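Local coordinates for protein putative methylthioribose-1-phosphate isomerase (Pyrococcus horikoshii OT3, PDB 6A34) that probably catalyses the interconversion of 5-methylthioribose 1-phosphate and 5-methylthioribulose 1-phosphate in the methionine salvage pathway, at residues Met26-Leu31 with Asn53-Gly58; Leu110-Lys115 with Val133-Lys138; Leu196-Thr201 with Leu220-Ile225; Phe276-Leu281 with Gly333-Arg338. All blocks are in the same frame, centred on the assembly; numbering follows the deposited sequence.

Interaction 1: residues Met26-Leu31 with Asn53-Gly58; sequences MINQRL and NMTVRG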
loop_
_atom_site.group_PDB
_atom_site.type_symbol
_atom_site.label_atom_id
_atom_site.label_comp_id
_atom_site.label_asym_id
_atom_site.label_seq_id
_atom_site.Cartn_x
_atom_site.Cartn_y
_atom_site.Cartn_z
ATOM N N MET A 26 26.332 9.528 13.111
ATOM C CA MET A 26 25.069 8.876 12.738
ATOM C C MET A 26 24.738 9.178 11.274
ATOM O O MET A 26 24.735 10.352 10.837
ATOM C CB MET A 26 23.885 9.372 13.572
ATOM C CG MET A 26 24.086 9.280 15.050
ATOM S SD MET A 26 22.591 9.799 15.887
ATOM C CE MET A 26 23.111 9.856 17.601
ATOM N N ILE A 27 24.424 8.125 10.520
ATOM C CA ILE A 27 23.760 8.328 9.262
ATOM C C ILE A 27 22.495 9.142 9.551
ATOM O O ILE A 27 21.827 8.876 10.535
ATOM C CB ILE A 27 23.441 6.996 8.568
ATOM C CG1 ILE A 27 24.725 6.285 8.151
ATOM C CG2 ILE A 27 22.507 7.229 7.379
ATOM C CD1 ILE A 27 24.498 4.874 7.672
ATOM N N ASN A 28 22.229 10.172 8.737
ATOM C CA ASN A 28 21.058 11.005 8.925
ATOM C C ASN A 28 19.896 10.391 8.147
ATOM O O ASN A 28 19.738 10.635 6.934
ATOM C CB ASN A 28 21.253 12.456 8.486
ATOM C CG ASN A 28 20.146 13.340 9.013
ATOM O OD1 ASN A 28 18.991 12.913 9.094
ATOM N ND2 ASN A 28 20.505 14.536 9.455
ATOM N N GLN A 29 19.072 9.633 8.867
ATOM C CA GLN A 29 17.992 8.852 8.266
ATOM C C GLN A 29 16.796 9.765 7.948
ATOM O O GLN A 29 15.883 9.318 7.260
ATOM C CB GLN A 29 17.621 7.676 9.178
ATOM C CG GLN A 29 18.781 6.698 9.416
ATOM C CD GLN A 29 18.350 5.347 9.947
ATOM O OE1 GLN A 29 17.362 4.781 9.482
ATOM N NE2 GLN A 29 19.086 4.820 10.924
ATOM N N ARG A 30 16.811 11.025 8.421
ATOM C CA ARG A 30 15.790 12.016 8.034
ATOM C C ARG A 30 16.036 12.564 6.625
ATOM O O ARG A 30 15.115 13.017 6.005
ATOM C CB ARG A 30 15.741 13.212 8.983
ATOM C CG ARG A 30 15.110 12.900 10.328
ATOM C CD ARG A 30 15.750 13.784 11.393
ATOM N NE ARG A 30 15.819 15.189 11.007
ATOM C CZ ARG A 30 14.805 16.047 11.113
ATOM N NH1 ARG A 30 13.654 15.664 11.653
ATOM N NH2 ARG A 30 14.950 17.283 10.668
ATOM N N LEU A 31 17.276 12.549 6.145
ATOM C CA LEU A 31 17.593 13.139 4.845
ATOM C C LEU A 31 17.427 12.099 3.723
ATOM O O LEU A 31 17.322 12.464 2.563
ATOM C CB LEU A 31 19.015 13.724 4.888
ATOM C CG LEU A 31 19.210 14.881 5.871
ATOM C CD1 LEU A 31 20.648 15.399 5.878
ATOM C CD2 LEU A 31 18.234 16.025 5.589
ATOM N N ASN A 53 14.695 13.491 17.483
ATOM C CA ASN A 53 14.681 13.835 16.042
ATOM C C ASN A 53 14.403 12.655 15.097
ATOM O O ASN A 53 14.085 12.885 13.938
ATOM C CB ASN A 53 16.084 14.261 15.571
ATOM C CG ASN A 53 16.160 15.728 15.242
ATOM O OD1 ASN A 53 15.138 16.321 14.930
ATOM N ND2 ASN A 53 17.346 16.308 15.296
ATOM N N MET A 54 14.719 11.428 15.533
ATOM C CA MET A 54 14.793 10.228 14.668
ATOM C C MET A 54 15.795 10.420 13.506
ATOM O O MET A 54 15.629 9.877 12.386
ATOM C CB MET A 54 13.392 9.845 14.185
ATOM C CG MET A 54 12.470 9.578 15.378
ATOM S SD MET A 54 10.791 9.024 14.988
ATOM C CE MET A 54 9.995 9.242 16.583
ATOM N N THR A 55 16.889 11.147 13.794
ATOM C CA THR A 55 18.094 11.192 12.946
ATOM C C THR A 55 18.696 9.777 12.880
ATOM O O THR A 55 19.159 9.295 11.841
ATOM C CB THR A 55 19.089 12.233 13.486
ATOM O OG1 THR A 55 18.524 13.544 13.351
ATOM C CG2 THR A 55 20.430 12.199 12.786
ATOM N N VAL A 56 18.665 9.111 14.027
ATOM C CA VAL A 56 18.885 7.698 14.128
ATOM C C VAL A 56 17.533 7.040 14.412
ATOM O O VAL A 56 16.689 7.623 15.105
ATOM C CB VAL A 56 19.918 7.348 15.226
ATOM C CG1 VAL A 56 19.578 7.965 16.585
ATOM C CG2 VAL A 56 20.061 5.851 15.376
ATOM N N ARG A 57 17.354 5.830 13.879
ATOM C CA ARG A 57 16.205 4.973 14.172
ATOM C C ARG A 57 16.665 3.518 14.118
ATOM O O ARG A 57 17.826 3.258 13.805
ATOM C CB ARG A 57 15.063 5.222 13.187
ATOM C CG ARG A 57 15.479 5.104 11.733
ATOM C CD ARG A 57 14.353 4.521 10.884
ATOM N NE ARG A 57 14.202 3.075 11.055
ATOM C CZ ARG A 57 14.810 2.163 10.308
ATOM N NH1 ARG A 57 15.922 2.487 9.661
ATOM N NH2 ARG A 57 14.279 0.952 10.182
ATOM N N GLY A 58 15.741 2.597 14.420
ATOM C CA GLY A 58 16.030 1.178 14.586
ATOM C C GLY A 58 16.513 0.884 16.006
ATOM O O GLY A 58 17.521 1.466 16.481
#
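Q29 carries this contact through its backbone and its side chain. Q29 N donates to T55 O at 3.0 Å, nearly straight at 169°, on a lone pair in the carbonyl plane. Its side chain has CG anti to the carbonyl carbon and runs extended across R57 at about a right angle. There Q29 OE1 accepts from R57 NH1 at 2.7 Å, again on a lone pair. OE1 lies in the plane of the guanidinium, but the amide and guanidinium planes stand 85° apart. Both ends of this bond have further partners: Q29 NE2 bonds to L172 O, and R57 NH2 to N168 OD1. The amide and N168 thus fix the rotation of the R57 guanidinium. R57 and G58 belong to the predicted substrate-binding site, so Q29 is probably a second-shell residue that positions R57.

N28 OD1 accepts from R30 N at 3.0 Å and closes an Asx turn, while its ND2 bonds to E39 OE2. R30 bends at chi2 and chi3 and crosses N53, whose OD1 sits over one guanidinium face. The R30 CD methylene lies 3.4 Å from T55 OG1. On the apolar side, M26 SD rests 3.6 Å from V56 CG1.

The 26-31 segment leaves strand 23-27 of the small antiparallel sheet. The 53-58 segment follows helix 44-52, which ends in a Schellman motif at M54, and leads to G58, the N-cap position before helix 59-76. M26 also packs on V47 and A50 of helix 44-52 and on A65 of helix 59-76.

Interaction 2: residues Leu110-Lys115 with Val133-Lys138; sequences LNRIKK and VQEAYK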
loop_
_atom_site.group_PDB
_atom_site.type_symbol
_atom_site.label_atom_id
_atom_site.label_comp_id
_atom_site.label_asym_id
_atom_site.label_seq_id
_atom_site.Cartn_x
_atom_site.Cartn_y
_atom_site.Cartn_z
ATOM N N LEU A 110 21.302 1.925 28.387
ATOM C CA LEU A 110 21.620 2.880 29.401
ATOM C C LEU A 110 21.739 2.192 30.753
ATOM O O LEU A 110 22.695 2.432 31.466
ATOM C CB LEU A 110 20.548 3.965 29.464
ATOM C CG LEU A 110 20.533 4.908 28.270
ATOM C CD1 LEU A 110 19.412 5.934 28.409
ATOM C CD2 LEU A 110 21.884 5.587 28.100
ATOM N N ASN A 111 20.746 1.375 31.092
ATOM C CA ASN A 111 20.724 0.661 32.351
ATOM C C ASN A 111 21.912 -0.298 32.498
ATOM O O ASN A 111 22.378 -0.539 33.599
ATOM C CB ASN A 111 19.430 -0.132 32.527
ATOM C CG ASN A 111 18.578 0.498 33.596
ATOM O OD1 ASN A 111 17.837 1.446 33.329
ATOM N ND2 ASN A 111 18.756 0.025 34.821
ATOM N N ARG A 112 22.319 -0.929 31.405
ATOM C CA ARG A 112 23.485 -1.815 31.382
ATOM C C ARG A 112 24.753 -1.046 31.812
ATOM O O ARG A 112 25.598 -1.591 32.521
ATOM C CB ARG A 112 23.659 -2.367 29.969
ATOM C CG ARG A 112 24.849 -3.297 29.787
ATOM C CD ARG A 112 24.846 -3.952 28.414
ATOM N NE ARG A 112 26.109 -4.618 28.109
ATOM C CZ ARG A 112 26.283 -5.379 27.060
ATOM N NH1 ARG A 112 25.302 -5.470 26.174
ATOM N NH2 ARG A 112 27.412 -6.051 26.893
ATOM N N ILE A 113 24.876 0.214 31.368
ATOM C CA ILE A 113 26.055 1.028 31.671
ATOM C C ILE A 113 25.958 1.602 33.095
ATOM O O ILE A 113 26.872 1.427 33.889
ATOM C CB ILE A 113 26.230 2.105 30.602
ATOM C CG1 ILE A 113 26.522 1.433 29.257
ATOM C CG2 ILE A 113 27.301 3.106 31.033
ATOM C CD1 ILE A 113 26.762 2.400 28.134
ATOM N N LYS A 114 24.863 2.304 33.380
ATOM C CA LYS A 114 24.447 2.713 34.723
ATOM C C LYS A 114 24.799 1.628 35.764
ATOM O O LYS A 114 25.509 1.913 36.729
ATOM C CB LYS A 114 22.951 3.037 34.673
ATOM C CG LYS A 114 22.223 3.148 36.003
ATOM C CD LYS A 114 22.507 4.419 36.758
ATOM C CE LYS A 114 21.342 4.845 37.632
ATOM N NZ LYS A 114 21.676 6.078 38.384
ATOM N N LYS A 115 24.336 0.389 35.548
ATOM C CA LYS A 115 24.494 -0.694 36.512
ATOM C C LYS A 115 25.978 -1.060 36.645
ATOM O O LYS A 115 26.449 -1.333 37.732
ATOM C CB LYS A 115 23.702 -1.947 36.108
ATOM C CG LYS A 115 23.165 -2.812 37.249
ATOM C CD LYS A 115 23.815 -2.553 38.615
ATOM C CE LYS A 115 23.071 -3.135 39.800
ATOM N NZ LYS A 115 23.730 -4.370 40.291
ATOM N N VAL A 133 33.215 3.466 28.350
ATOM C CA VAL A 133 33.488 3.555 26.941
ATOM C C VAL A 133 33.487 2.126 26.374
ATOM O O VAL A 133 32.905 1.862 25.286
ATOM C CB VAL A 133 34.807 4.301 26.645
ATOM C CG1 VAL A 133 35.227 4.162 25.181
ATOM C CG2 VAL A 133 34.735 5.768 27.059
ATOM N N GLN A 134 34.127 1.215 27.114
ATOM C CA GLN A 134 34.270 -0.143 26.686
ATOM C C GLN A 134 32.875 -0.778 26.518
ATOM O O GLN A 134 32.636 -1.470 25.542
ATOM C CB GLN A 134 35.136 -0.935 27.671
ATOM C CG GLN A 134 35.214 -2.422 27.351
ATOM C CD GLN A 134 36.151 -3.171 28.268
ATOM O OE1 GLN A 134 37.306 -3.430 27.930
ATOM N NE2 GLN A 134 35.654 -3.525 29.437
ATOM N N GLU A 135 32.012 -0.578 27.514
ATOM C CA GLU A 135 30.666 -1.052 27.516
ATOM C C GLU A 135 29.877 -0.543 26.295
ATOM O O GLU A 135 29.150 -1.329 25.706
ATOM C CB GLU A 135 29.939 -0.648 28.800
ATOM C CG GLU A 135 28.905 -1.673 29.241
ATOM C CD GLU A 135 29.402 -3.106 29.405
ATOM O OE1 GLU A 135 30.637 -3.316 29.405
ATOM O OE2 GLU A 135 28.546 -4.020 29.556
ATOM N N ALA A 136 30.014 0.742 25.935
ATOM C CA ALA A 136 29.290 1.300 24.797
ATOM C C ALA A 136 29.741 0.609 23.503
ATOM O O ALA A 136 28.911 0.295 22.644
ATOM C CB ALA A 136 29.461 2.798 24.729
ATOM N N TYR A 137 31.040 0.282 23.388
ATOM C CA TYR A 137 31.520 -0.404 22.201
ATOM C C TYR A 137 30.959 -1.829 22.173
ATOM O O TYR A 137 30.674 -2.367 21.105
ATOM C CB TYR A 137 33.046 -0.420 22.090
ATOM C CG TYR A 137 33.633 0.849 21.521
ATOM C CD1 TYR A 137 33.354 1.253 20.222
ATOM C CD2 TYR A 137 34.477 1.649 22.273
ATOM C CE1 TYR A 137 33.891 2.410 19.686
ATOM C CE2 TYR A 137 35.032 2.804 21.750
ATOM C CZ TYR A 137 34.724 3.193 20.460
ATOM O OH TYR A 137 35.248 4.325 19.941
ATOM N N LYS A 138 30.843 -2.440 23.351
ATOM C CA LYS A 138 30.347 -3.793 23.473
ATOM C C LYS A 138 28.883 -3.872 22.989
ATOM O O LYS A 138 28.527 -4.822 22.355
ATOM C CB LYS A 138 30.460 -4.269 24.922
ATOM C CG LYS A 138 31.673 -5.107 25.287
ATOM C CD LYS A 138 31.477 -5.645 26.706
ATOM C CE LYS A 138 32.668 -6.331 27.340
ATOM N NZ LYS A 138 32.393 -6.564 28.780
#
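Two antiparallel helices of the helical part of the chain meet here, 104-119 and 125-157. The axes of their short segments come within 10.0 Å at 152°. The contact is made by a salt bridge and a small apolar patch beside it.

R112 reaches across with CG anti to its backbone N and a fully extended chain. This carries R112 NE to E135 OE2 at 2.9 Å, with an N-H...O angle of 166°. The oxygen lies at the edge of the guanidinium, near its plane. NE meets OE2 from above the carboxylate plane, and the two flat groups are turned 67° apart. E135 reaches this place by bending at chi2, so its carboxylate swings toward the C-terminal end of its helix, on the K138 side. Its other oxygen, OE1, has a long ion pair with K138 NZ.

Helix 104-119 and helix 125-157 form a hairpin, and this polar network links their flanks. R112 NH1 makes a second salt bridge, to E142 one turn beyond K138, so the arginine ties two acids of the same helix. An alanine at R112 would remove both bridges and would probably leave E135 with only the more distant K138 as counter-charge among the residues described.

I113 CG1 lies 3.9 Å from E135 CG. The two chains slide past each other in opposite directions, so the aliphatic stem of the glutamate serves as apolar surface. I113 CD1 ends 4.4 Å from A136 CB. I113 also touches F89 of helix 82-97 and I139, while A136 packs on F68 of helix 59-76.

Interaction 3: residues Leu196-Thr201 with Leu220-Ile225; sequences LWLDET and LNVKLI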
loop_
_atom_site.group_PDB
_atom_site.type_symbol
_atom_site.label_atom_id
_atom_site.label_comp_id
_atom_site.label_asym_id
_atom_site.label_seq_id
_atom_site.Cartn_x
_atom_site.Cartn_y
_atom_site.Cartn_z
ATOM N N LEU A 196 15.638 -9.060 -5.214
ATOM C CA LEU A 196 14.981 -8.731 -3.989
ATOM C C LEU A 196 13.775 -7.837 -4.289
ATOM O O LEU A 196 13.960 -6.678 -4.587
ATOM C CB LEU A 196 15.955 -8.003 -3.061
ATOM C CG LEU A 196 15.415 -7.714 -1.659
ATOM C CD1 LEU A 196 14.927 -8.979 -0.983
ATOM C CD2 LEU A 196 16.474 -7.040 -0.798
ATOM N N TRP A 197 12.558 -8.374 -4.134
ATOM C CA TRP A 197 11.354 -7.533 -4.127
ATOM C C TRP A 197 11.274 -6.777 -2.804
ATOM O O TRP A 197 11.416 -7.394 -1.713
ATOM C CB TRP A 197 10.082 -8.365 -4.279
ATOM C CG TRP A 197 10.002 -9.136 -5.546
ATOM C CD1 TRP A 197 10.321 -10.442 -5.715
ATOM C CD2 TRP A 197 9.568 -8.650 -6.824
ATOM N NE1 TRP A 197 10.091 -10.805 -7.011
ATOM C CE2 TRP A 197 9.623 -9.733 -7.711
ATOM C CE3 TRP A 197 9.115 -7.411 -7.294
ATOM C CZ2 TRP A 197 9.232 -9.632 -9.044
ATOM C CZ3 TRP A 197 8.745 -7.299 -8.618
ATOM C CH2 TRP A 197 8.808 -8.395 -9.486
ATOM N N LEU A 198 10.965 -5.483 -2.906
ATOM C CA LEU A 198 10.775 -4.587 -1.763
ATOM C C LEU A 198 9.372 -3.983 -1.796
ATOM O O LEU A 198 9.077 -3.168 -2.681
ATOM C CB LEU A 198 11.795 -3.449 -1.827
ATOM C CG LEU A 198 13.245 -3.895 -1.787
ATOM C CD1 LEU A 198 14.168 -2.673 -1.945
ATOM C CD2 LEU A 198 13.532 -4.656 -0.500
ATOM N N ASP A 199 8.539 -4.363 -0.818
ATOM C CA ASP A 199 7.257 -3.708 -0.574
ATOM C C ASP A 199 7.573 -2.291 -0.095
ATOM O O ASP A 199 8.389 -2.128 0.814
ATOM C CB ASP A 199 6.442 -4.431 0.497
ATOM C CG ASP A 199 5.933 -5.821 0.137
ATOM O OD1 ASP A 199 5.939 -6.180 -1.046
ATOM O OD2 ASP A 199 5.512 -6.537 1.068
ATOM N N GLU A 200 6.914 -1.279 -0.670
ATOM C CA GLU A 200 7.181 0.107 -0.280
ATOM C C GLU A 200 6.878 0.319 1.209
ATOM O O GLU A 200 7.562 1.132 1.858
ATOM C CB GLU A 200 6.443 1.088 -1.191
ATOM C CG GLU A 200 4.920 0.989 -1.202
ATOM C CD GLU A 200 4.286 2.090 -2.055
ATOM O OE1 GLU A 200 5.073 2.864 -2.639
ATOM O OE2 GLU A 200 3.011 2.205 -2.117
ATOM N N THR A 201 5.828 -0.368 1.706
ATOM C CA THR A 201 5.411 -0.443 3.119
ATOM C C THR A 201 4.788 0.864 3.633
ATOM O O THR A 201 5.341 1.572 4.506
ATOM C CB THR A 201 6.566 -0.894 4.020
ATOM O OG1 THR A 201 7.291 -1.936 3.364
ATOM C CG2 THR A 201 6.063 -1.422 5.347
ATOM N N LEU A 220 22.728 -4.553 -4.629
ATOM C CA LEU A 220 21.803 -5.710 -4.729
ATOM C C LEU A 220 20.837 -5.469 -5.900
ATOM O O LEU A 220 20.459 -4.340 -6.160
ATOM C CB LEU A 220 21.027 -5.866 -3.416
ATOM C CG LEU A 220 21.702 -6.702 -2.338
ATOM C CD1 LEU A 220 23.037 -6.095 -1.890
ATOM C CD2 LEU A 220 20.760 -6.865 -1.150
ATOM N N ASN A 221 20.403 -6.530 -6.596
ATOM C CA ASN A 221 19.356 -6.355 -7.604
ATOM C C ASN A 221 17.962 -6.275 -6.921
ATOM O O ASN A 221 17.477 -7.208 -6.357
ATOM C CB ASN A 221 19.470 -7.436 -8.670
ATOM C CG ASN A 221 18.390 -7.310 -9.714
ATOM O OD1 ASN A 221 18.096 -6.192 -10.120
ATOM N ND2 ASN A 221 17.782 -8.427 -10.118
ATOM N N VAL A 222 17.252 -5.167 -7.107
ATOM C CA VAL A 222 16.123 -4.803 -6.283
ATOM C C VAL A 222 14.994 -4.317 -7.201
ATOM O O VAL A 222 15.263 -3.761 -8.288
ATOM C CB VAL A 222 16.635 -3.733 -5.309
ATOM C CG1 VAL A 222 15.740 -2.534 -5.167
ATOM C CG2 VAL A 222 17.061 -4.320 -3.983
ATOM N N LYS A 223 13.744 -4.559 -6.789
ATOM C CA LYS A 223 12.580 -4.053 -7.480
ATOM C C LYS A 223 11.556 -3.564 -6.454
ATOM O O LYS A 223 11.128 -4.346 -5.580
ATOM C CB LYS A 223 11.963 -5.122 -8.380
ATOM C CG LYS A 223 12.506 -5.145 -9.796
ATOM C CD LYS A 223 11.592 -5.799 -10.803
ATOM C CE LYS A 223 12.363 -6.531 -11.884
ATOM N NZ LYS A 223 13.499 -5.738 -12.398
ATOM N N LEU A 224 11.160 -2.288 -6.574
ATOM C CA LEU A 224 10.280 -1.653 -5.580
ATOM C C LEU A 224 8.841 -1.775 -6.082
ATOM O O LEU A 224 8.618 -1.553 -7.253
ATOM C CB LEU A 224 10.702 -0.192 -5.429
ATOM C CG LEU A 224 9.833 0.660 -4.521
ATOM C CD1 LEU A 224 9.914 0.164 -3.081
ATOM C CD2 LEU A 224 10.281 2.117 -4.599
ATOM N N ILE A 225 7.921 -2.264 -5.235
ATOM C CA ILE A 225 6.504 -2.444 -5.619
ATOM C C ILE A 225 5.566 -1.847 -4.565
ATOM O O ILE A 225 5.898 -1.743 -3.360
ATOM C CB ILE A 225 6.143 -3.927 -5.798
ATOM C CG1 ILE A 225 6.435 -4.726 -4.527
ATOM C CG2 ILE A 225 6.791 -4.553 -7.038
ATOM C CD1 ILE A 225 5.885 -6.108 -4.615
#
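The W197 indole lies alongside K223, pointing the same way, and crosses I225 at about a right angle. K223 CB is 3.8 Å from W197 CE3, and I225 CG2 is 3.7 Å from the same CE3. Both meet the ring obliquely. Its NE1 bonds to F238 O, which fixes the ring's turn. An alanine at W197 would remove the bond to F238 O and would probably leave K223 and I225 without the ring that packs on them.

The strands belong to a right-handed beta-alpha-beta crossover, with helix 206-217 between parallel strands 193-199 and 222-225. Backbone bonds alternate along the pair, from L196 N to N221 O at 2.8 Å up to E200 N to I225 O at 2.9 Å. On the other face, L198 CD1 touches V222 CG1 at 3.6 Å; both residues pack on Y215 of that helix. Strand 222-225 is at the edge of the chain's sheet, and the second subunit lies against it. E200 OE2 makes a salt bridge to R202 of that subunit.

D199 OD2 bonds to H166 ND1. D199 OD1 is buried without a polar partner, 3.6 Å from I225 CD1.

Interaction 4: residues Phe276-Leu281 with Gly333-Arg338; sequences FAVAPL and GIITDR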
loop_
_atom_site.group_PDB
_atom_site.type_symbol
_atom_site.label_atom_id
_atom_site.label_comp_id
_atom_site.label_asym_id
_atom_site.label_seq_id
_atom_site.Cartn_x
_atom_site.Cartn_y
_atom_site.Cartn_z
ATOM N N PHE A 276 9.794 -16.715 6.309
ATOM C CA PHE A 276 10.660 -16.656 7.494
ATOM C C PHE A 276 10.630 -15.284 8.156
ATOM O O PHE A 276 10.603 -14.256 7.482
ATOM C CB PHE A 276 12.105 -16.937 7.116
ATOM C CG PHE A 276 12.381 -18.341 6.649
ATOM C CD1 PHE A 276 12.220 -18.692 5.318
ATOM C CD2 PHE A 276 12.852 -19.288 7.534
ATOM C CE1 PHE A 276 12.505 -19.979 4.889
ATOM C CE2 PHE A 276 13.135 -20.572 7.107
ATOM C CZ PHE A 276 12.975 -20.913 5.782
ATOM N N ALA A 277 10.694 -15.302 9.483
ATOM C CA ALA A 277 11.034 -14.172 10.311
ATOM C C ALA A 277 12.502 -14.320 10.719
ATOM O O ALA A 277 12.978 -15.442 10.911
ATOM C CB ALA A 277 10.146 -14.147 11.542
ATOM N N VAL A 278 13.202 -13.196 10.847
ATOM C CA VAL A 278 14.567 -13.155 11.297
ATOM C C VAL A 278 14.642 -12.076 12.376
ATOM O O VAL A 278 14.159 -10.943 12.153
ATOM C CB VAL A 278 15.559 -12.899 10.142
ATOM C CG1 VAL A 278 15.172 -11.714 9.267
ATOM C CG2 VAL A 278 16.989 -12.721 10.647
ATOM N N ALA A 279 15.192 -12.444 13.544
ATOM C CA ALA A 279 15.420 -11.533 14.669
ATOM C C ALA A 279 16.411 -12.134 15.659
ATOM O O ALA A 279 16.537 -13.356 15.724
ATOM C CB ALA A 279 14.138 -11.250 15.361
ATOM N N PRO A 280 17.113 -11.299 16.466
ATOM C CA PRO A 280 17.982 -11.795 17.533
ATOM C C PRO A 280 17.154 -12.312 18.710
ATOM O O PRO A 280 15.985 -11.950 18.819
ATOM C CB PRO A 280 18.825 -10.567 17.913
ATOM C CG PRO A 280 17.948 -9.385 17.574
ATOM C CD PRO A 280 17.058 -9.830 16.429
ATOM N N LEU A 281 17.764 -13.153 19.560
ATOM C CA LEU A 281 17.125 -13.732 20.770
ATOM C C LEU A 281 16.455 -12.661 21.649
ATOM O O LEU A 281 15.407 -12.912 22.229
ATOM C CB LEU A 281 18.156 -14.525 21.576
ATOM C CG LEU A 281 17.992 -16.045 21.523
ATOM C CD1 LEU A 281 17.915 -16.541 20.093
ATOM C CD2 LEU A 281 19.118 -16.736 22.269
ATOM N N GLY A 333 10.089 -21.034 9.439
ATOM C CA GLY A 333 11.099 -21.041 10.480
ATOM C C GLY A 333 11.390 -19.649 11.001
ATOM O O GLY A 333 10.953 -18.644 10.416
ATOM N N ILE A 334 12.113 -19.592 12.117
ATOM C CA ILE A 334 12.531 -18.335 12.695
ATOM C C ILE A 334 14.068 -18.315 12.720
ATOM O O ILE A 334 14.695 -19.105 13.425
ATOM C CB ILE A 334 11.958 -18.117 14.107
ATOM C CG1 ILE A 334 10.434 -18.099 14.118
ATOM C CG2 ILE A 334 12.548 -16.855 14.698
ATOM C CD1 ILE A 334 9.817 -17.937 15.496
ATOM N N ILE A 335 14.646 -17.380 11.971
ATOM C CA ILE A 335 16.070 -17.251 11.862
ATOM C C ILE A 335 16.530 -16.339 12.997
ATOM O O ILE A 335 16.083 -15.202 13.082
ATOM C CB ILE A 335 16.478 -16.715 10.481
ATOM C CG1 ILE A 335 15.882 -17.540 9.345
ATOM C CG2 ILE A 335 17.994 -16.660 10.377
ATOM C CD1 ILE A 335 15.773 -16.800 8.044
ATOM N N THR A 336 17.368 -16.880 13.889
ATOM C CA THR A 336 17.924 -16.121 15.001
ATOM C C THR A 336 19.452 -16.116 14.912
ATOM O O THR A 336 20.050 -16.804 14.094
ATOM C CB THR A 336 17.527 -16.666 16.377
ATOM O OG1 THR A 336 18.396 -17.751 16.688
ATOM C CG2 THR A 336 16.074 -17.066 16.461
ATOM N N ASP A 337 20.067 -15.327 15.794
ATOM C CA ASP A 337 21.529 -15.187 15.842
ATOM C C ASP A 337 22.138 -16.423 16.516
ATOM O O ASP A 337 23.353 -16.489 16.608
ATOM C CB ASP A 337 21.939 -13.917 16.585
ATOM C CG ASP A 337 21.491 -13.909 18.036
ATOM O OD1 ASP A 337 20.258 -13.987 18.283
ATOM O OD2 ASP A 337 22.378 -13.829 18.911
ATOM N N ARG A 338 21.301 -17.386 16.943
ATOM C CA ARG A 338 21.791 -18.651 17.535
ATOM C C ARG A 338 21.202 -19.854 16.792
ATOM O O ARG A 338 21.088 -20.909 17.344
ATOM C CB ARG A 338 21.493 -18.684 19.040
ATOM C CG ARG A 338 22.213 -17.603 19.853
ATOM C CD ARG A 338 23.748 -17.699 19.784
ATOM N NE ARG A 338 24.510 -16.716 20.579
ATOM C CZ ARG A 338 25.832 -16.490 20.473
ATOM N NH1 ARG A 338 26.588 -17.242 19.688
ATOM N NH2 ARG A 338 26.388 -15.492 21.140
#
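T336 OG1 is held by two bonds: it accepts from R338 N at 2.9 Å, closing an ST turn, and bonds to G339 O. D337 is gripped at both carboxylate oxygens. D337 OD1 accepts from L281 N at 2.9 Å on its syn lone pair, with an N-H...O angle of 157°. OD2 makes a salt bridge to R149 of helix 125-157. The carboxylate is therefore held between a backbone N-H and an arginine, which would probably favour its ionised form. D337 CG takes the crowded position between the backbone N and carbonyl carbon (chi1 62°), and this sends OD1 across to P280 and L281.

The contact lies where two parallel neighbours of the Rossmann-like sheet, strands 275-278 and 333-336, run out into loops. I335 is held by both its backbone groups. I335 N donates to A277 O at 2.8 Å, and I335 O accepts from A279 N at 2.9 Å, almost along the C=O axis. At the start of the pair, the bond from A277 N to G333 O is weak.

On one face of the sheet, I335 touches both F276 and V278 from the neighbouring strand. I335 CD1 lies 3.8 Å from F276 CB, and V278 CB is 3.9 Å from I335 CB. This face turns to helix 125-157, where F276 meets V157 and V278 meets M150. I334 lies on the other face and packs on F345 of helix 345-354.

At the end of strand 333-336, L281 crosses T336 obliquely, and L281 CD1 comes 3.6 Å from T336 OG1.

How the interactions relate
Interactions 3 and 4 belong to the same mixed sheet, with centres about 21 Å apart. Both rest on parallel ladders with apolar side chains on the faces, but interaction 3 is at the edge strand, against the second subunit, and interaction 4 lies deeper within the chain. Interaction 2, about 37 Å from interaction 3 between centres, is a helix pair joined by charges. Interaction 1 joins the end of a strand and the turn after it to a loop, by one backbone bond and one amide-guanidinium bond. It alone contains predicted substrate-binding residues. Helix 125-157 supplies a segment to interaction 2 and packs on interaction 4. All four are mostly buried, with exposed residues at their margins (R30, K138, N221, R338).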